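Local coordinates for protein ZmpA Glycopeptidase (Clostridium perfringens, PDB 6XSX) that probably cleaves the peptide backbone of glycosylated proteins, as a zinc-dependent glycopeptidase of the M60 family represented here by its catalytic module, at residues Ala54-Gln59 / Pro173-Val178. Sequence-based numbering, arbitrary orientation.
Sequences AVKSGQ and PQLPDV
K56 lays its aliphatic chain across the side chain of Q174 at about a right angle, where the end of strand 49-56 in a large mixed beta-sheet of the M60 peptidase module meets the loop joining helix 155-171 to strand 179-182. With CG anti to the carbonyl carbon (chi1 -61°) and the rest of the chain extended, the lysine sends its ammonium to the loop. There NZ donates to OE1 of Q174 over 2.7 Å, in the plane of that side-chain carbonyl. The carboxylate of D172, immediately before segment 173-178, bridges the two segments, OD2 forming a salt bridge with the same ammonium and OD1 accepting the backbone N-H of Q174. Next to the ammonium, CE of K56 approaches CD2 of L175 at 4.0 Å, while the leucine itself packs on Y165, L168 and L169 of helix 155-171. Farther back along the strand, CB of A54 faces the ring of P176, whose CG lies 3.7 Å away; A117 on the neighbouring strand 117-123 also touches this proline. After K56 the chain reverses in a type II beta turn, K56 to Q59, with G58 at its third position. The Q59 side chain runs back alongside the V55-K56 backbone, and its OE1 receives the backbone N-H of K56 at 2.9 Å, a nearly straight bond (170°) whose donor is tilted 23° from the carbonyl plane.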
ATOM      1  N   ALA A  54       1.613  12.839 -27.589  1.00 18.53           N
ATOM      2  CA  ALA A  54       2.455  13.808 -26.910  1.00 19.89           C
ATOM      3  C   ALA A  54       2.243  15.183 -27.533  1.00 18.99           C
ATOM      4  O   ALA A  54       1.987  15.285 -28.729  1.00 20.27           O
ATOM      5  CB  ALA A  54       3.906  13.405 -27.010  1.00 18.19           C
ATOM      6  N   VAL A  55       2.380  16.223 -26.704  1.00 17.76           N
ATOM      7  CA  VAL A  55       2.291  17.601 -27.159  1.00 17.48           C
ATOM      8  C   VAL A  55       3.345  18.438 -26.434  1.00 17.70           C
ATOM      9  O   VAL A  55       3.825  18.055 -25.365  1.00 18.13           O
ATOM     10  CB  VAL A  55       0.873  18.172 -26.934  1.00 17.15           C
ATOM     11  CG1 VAL A  55      -0.135  17.598 -27.925  1.00 17.60           C
ATOM     12  CG2 VAL A  55       0.400  17.949 -25.501  1.00 17.28           C
ATOM     13  N   LYS A  56       3.681  19.581 -27.046  1.00 17.36           N
ATOM     14  CA  LYS A  56       4.499  20.625 -26.459  1.00 17.53           C
ATOM     15  C   LYS A  56       3.580  21.722 -25.934  1.00 18.42           C
ATOM     16  O   LYS A  56       2.604  22.070 -26.597  1.00 17.46           O
ATOM     17  CB  LYS A  56       5.401  21.247 -27.532  1.00 17.73           C
ATOM     18  CG  LYS A  56       6.375  20.291 -28.197  1.00 17.40           C
ATOM     19  CD  LYS A  56       7.183  20.925 -29.303  1.00 18.73           C
ATOM     20  CE  LYS A  56       8.070  19.904 -29.993  1.00 19.40           C
ATOM     21  NZ  LYS A  56       9.034  20.543 -30.919  1.00 19.08           N
ATOM     22  N   SER A  57       3.920  22.286 -24.762  1.00 18.06           N
ATOM     23  CA  SER A  57       3.214  23.451 -24.256  1.00 19.02           C
ATOM     24  C   SER A  57       3.211  24.534 -25.333  1.00 19.44           C
ATOM     25  O   SER A  57       4.230  24.760 -25.974  1.00 19.54           O
ATOM     26  CB  SER A  57       3.812  23.945 -22.950  1.00 19.41           C
ATOM     27  OG  SER A  57       3.433  23.090 -21.862  1.00 20.60           O
ATOM     28  N   GLY A  58       2.058  25.186 -25.534  1.00 19.39           N
ATOM     29  CA  GLY A  58       1.985  26.293 -26.475  1.00 21.68           C
ATOM     30  C   GLY A  58       1.696  25.855 -27.911  1.00 23.60           C
ATOM     31  O   GLY A  58       1.521  26.705 -28.784  1.00 24.83           O
ATOM     32  N   GLN A  59       1.652  24.542 -28.175  1.00 23.38           N
ATOM     33  CA  GLN A  59       1.263  24.110 -29.511  1.00 22.79           C
ATOM     34  C   GLN A  59      -0.262  24.088 -29.617  1.00 22.51           C
ATOM     35  O   GLN A  59      -0.969  24.033 -28.612  1.00 20.48           O
ATOM     36  CB  GLN A  59       1.941  22.798 -29.930  1.00 23.38           C
ATOM     37  CG  GLN A  59       1.252  21.523 -29.464  1.00 23.58           C
ATOM     38  CD  GLN A  59       1.750  20.291 -30.195  1.00 25.58           C
ATOM     39  OE1 GLN A  59       2.747  19.669 -29.824  1.00 24.05           O
ATOM     40  NE2 GLN A  59       1.039  19.907 -31.245  1.00 24.82           N
ATOM     41  N   PRO A 173      14.634  18.042 -28.580  1.00 25.13           N
ATOM     42  CA  PRO A 173      14.600  18.034 -27.116  1.00 25.41           C
ATOM     43  C   PRO A 173      13.417  18.765 -26.477  1.00 24.64           C
ATOM     44  O   PRO A 173      13.266  18.717 -25.256  1.00 25.04           O
ATOM     45  CB  PRO A 173      15.913  18.746 -26.714  1.00 25.34           C
ATOM     46  CG  PRO A 173      16.766  18.724 -27.963  1.00 24.95           C
ATOM     47  CD  PRO A 173      15.770  18.826 -29.101  1.00 25.44           C
ATOM     48  N   GLN A 174      12.592  19.440 -27.292  1.00 23.67           N
ATOM     49  CA  GLN A 174      11.387  20.101 -26.806  1.00 24.17           C
ATOM     50  C   GLN A 174      10.271  19.082 -26.565  1.00 23.39           C
ATOM     51  O   GLN A 174       9.258  19.433 -25.952  1.00 22.19           O
ATOM     52  CB  GLN A 174      10.826  21.098 -27.826  1.00 26.55           C
ATOM     53  CG  GLN A 174      11.605  22.398 -27.992  1.00 30.70           C
ATOM     54  CD  GLN A 174      11.082  23.219 -29.156  1.00 35.55           C
ATOM     55  OE1 GLN A 174      10.394  22.722 -30.059  1.00 34.92           O
ATOM     56  NE2 GLN A 174      11.419  24.501 -29.161  1.00 35.95           N
ATOM     57  N   LEU A 175      10.417  17.863 -27.118  1.00 21.42           N
ATOM     58  CA  LEU A 175       9.443  16.790 -26.922  1.00 21.61           C
ATOM     59  C   LEU A 175       9.528  16.257 -25.491  1.00 20.49           C
ATOM     60  O   LEU A 175      10.594  16.296 -24.889  1.00 21.00           O
ATOM     61  CB  LEU A 175       9.727  15.648 -27.906  1.00 21.22           C
ATOM     62  CG  LEU A 175       9.315  15.885 -29.357  1.00 21.53           C
ATOM     63  CD1 LEU A 175       9.847  14.765 -30.239  1.00 22.14           C
ATOM     64  CD2 LEU A 175       7.801  15.975 -29.493  1.00 21.08           C
ATOM     65  N   PRO A 176       8.440  15.692 -24.903  1.00 20.31           N
ATOM     66  CA  PRO A 176       8.516  15.128 -23.552  1.00 18.78           C
ATOM     67  C   PRO A 176       9.268  13.793 -23.564  1.00 18.48           C
ATOM     68  O   PRO A 176       9.058  12.968 -24.451  1.00 18.04           O
ATOM     69  CB  PRO A 176       7.040  14.897 -23.201  1.00 18.41           C
ATOM     70  CG  PRO A 176       6.415  14.572 -24.536  1.00 18.66           C
ATOM     71  CD  PRO A 176       7.114  15.501 -25.518  1.00 18.60           C
ATOM     72  N   ASP A 177      10.151  13.600 -22.575  1.00 18.06           N
ATOM     73  CA  ASP A 177      10.815  12.323 -22.356  1.00 17.70           C
ATOM     74  C   ASP A 177       9.866  11.448 -21.535  1.00 16.99           C
ATOM     75  O   ASP A 177       9.812  11.578 -20.312  1.00 16.62           O
ATOM     76  CB  ASP A 177      12.173  12.521 -21.658  1.00 18.29           C
ATOM     77  CG  ASP A 177      13.054  11.273 -21.598  1.00 18.31           C
ATOM     78  OD1 ASP A 177      12.581  10.183 -22.000  1.00 16.97           O
ATOM     79  OD2 ASP A 177      14.213  11.392 -21.136  1.00 18.18           O
ATOM     80  N   VAL A 178       9.111  10.572 -22.207  1.00 15.77           N
ATOM     81  CA  VAL A 178       8.006   9.889 -21.545  1.00 16.57           C
ATOM     82  C   VAL A 178       7.782   8.505 -22.149  1.00 17.23           C
ATOM     83  O   VAL A 178       7.813   8.361 -23.371  1.00 17.37           O
ATOM     84  CB  VAL A 178       6.697  10.707 -21.594  1.00 16.31           C
ATOM     85  CG1 VAL A 178       6.262  11.030 -23.020  1.00 16.00           C
ATOM     86  CG2 VAL A 178       5.563  10.001 -20.868  1.00 16.66           C
TER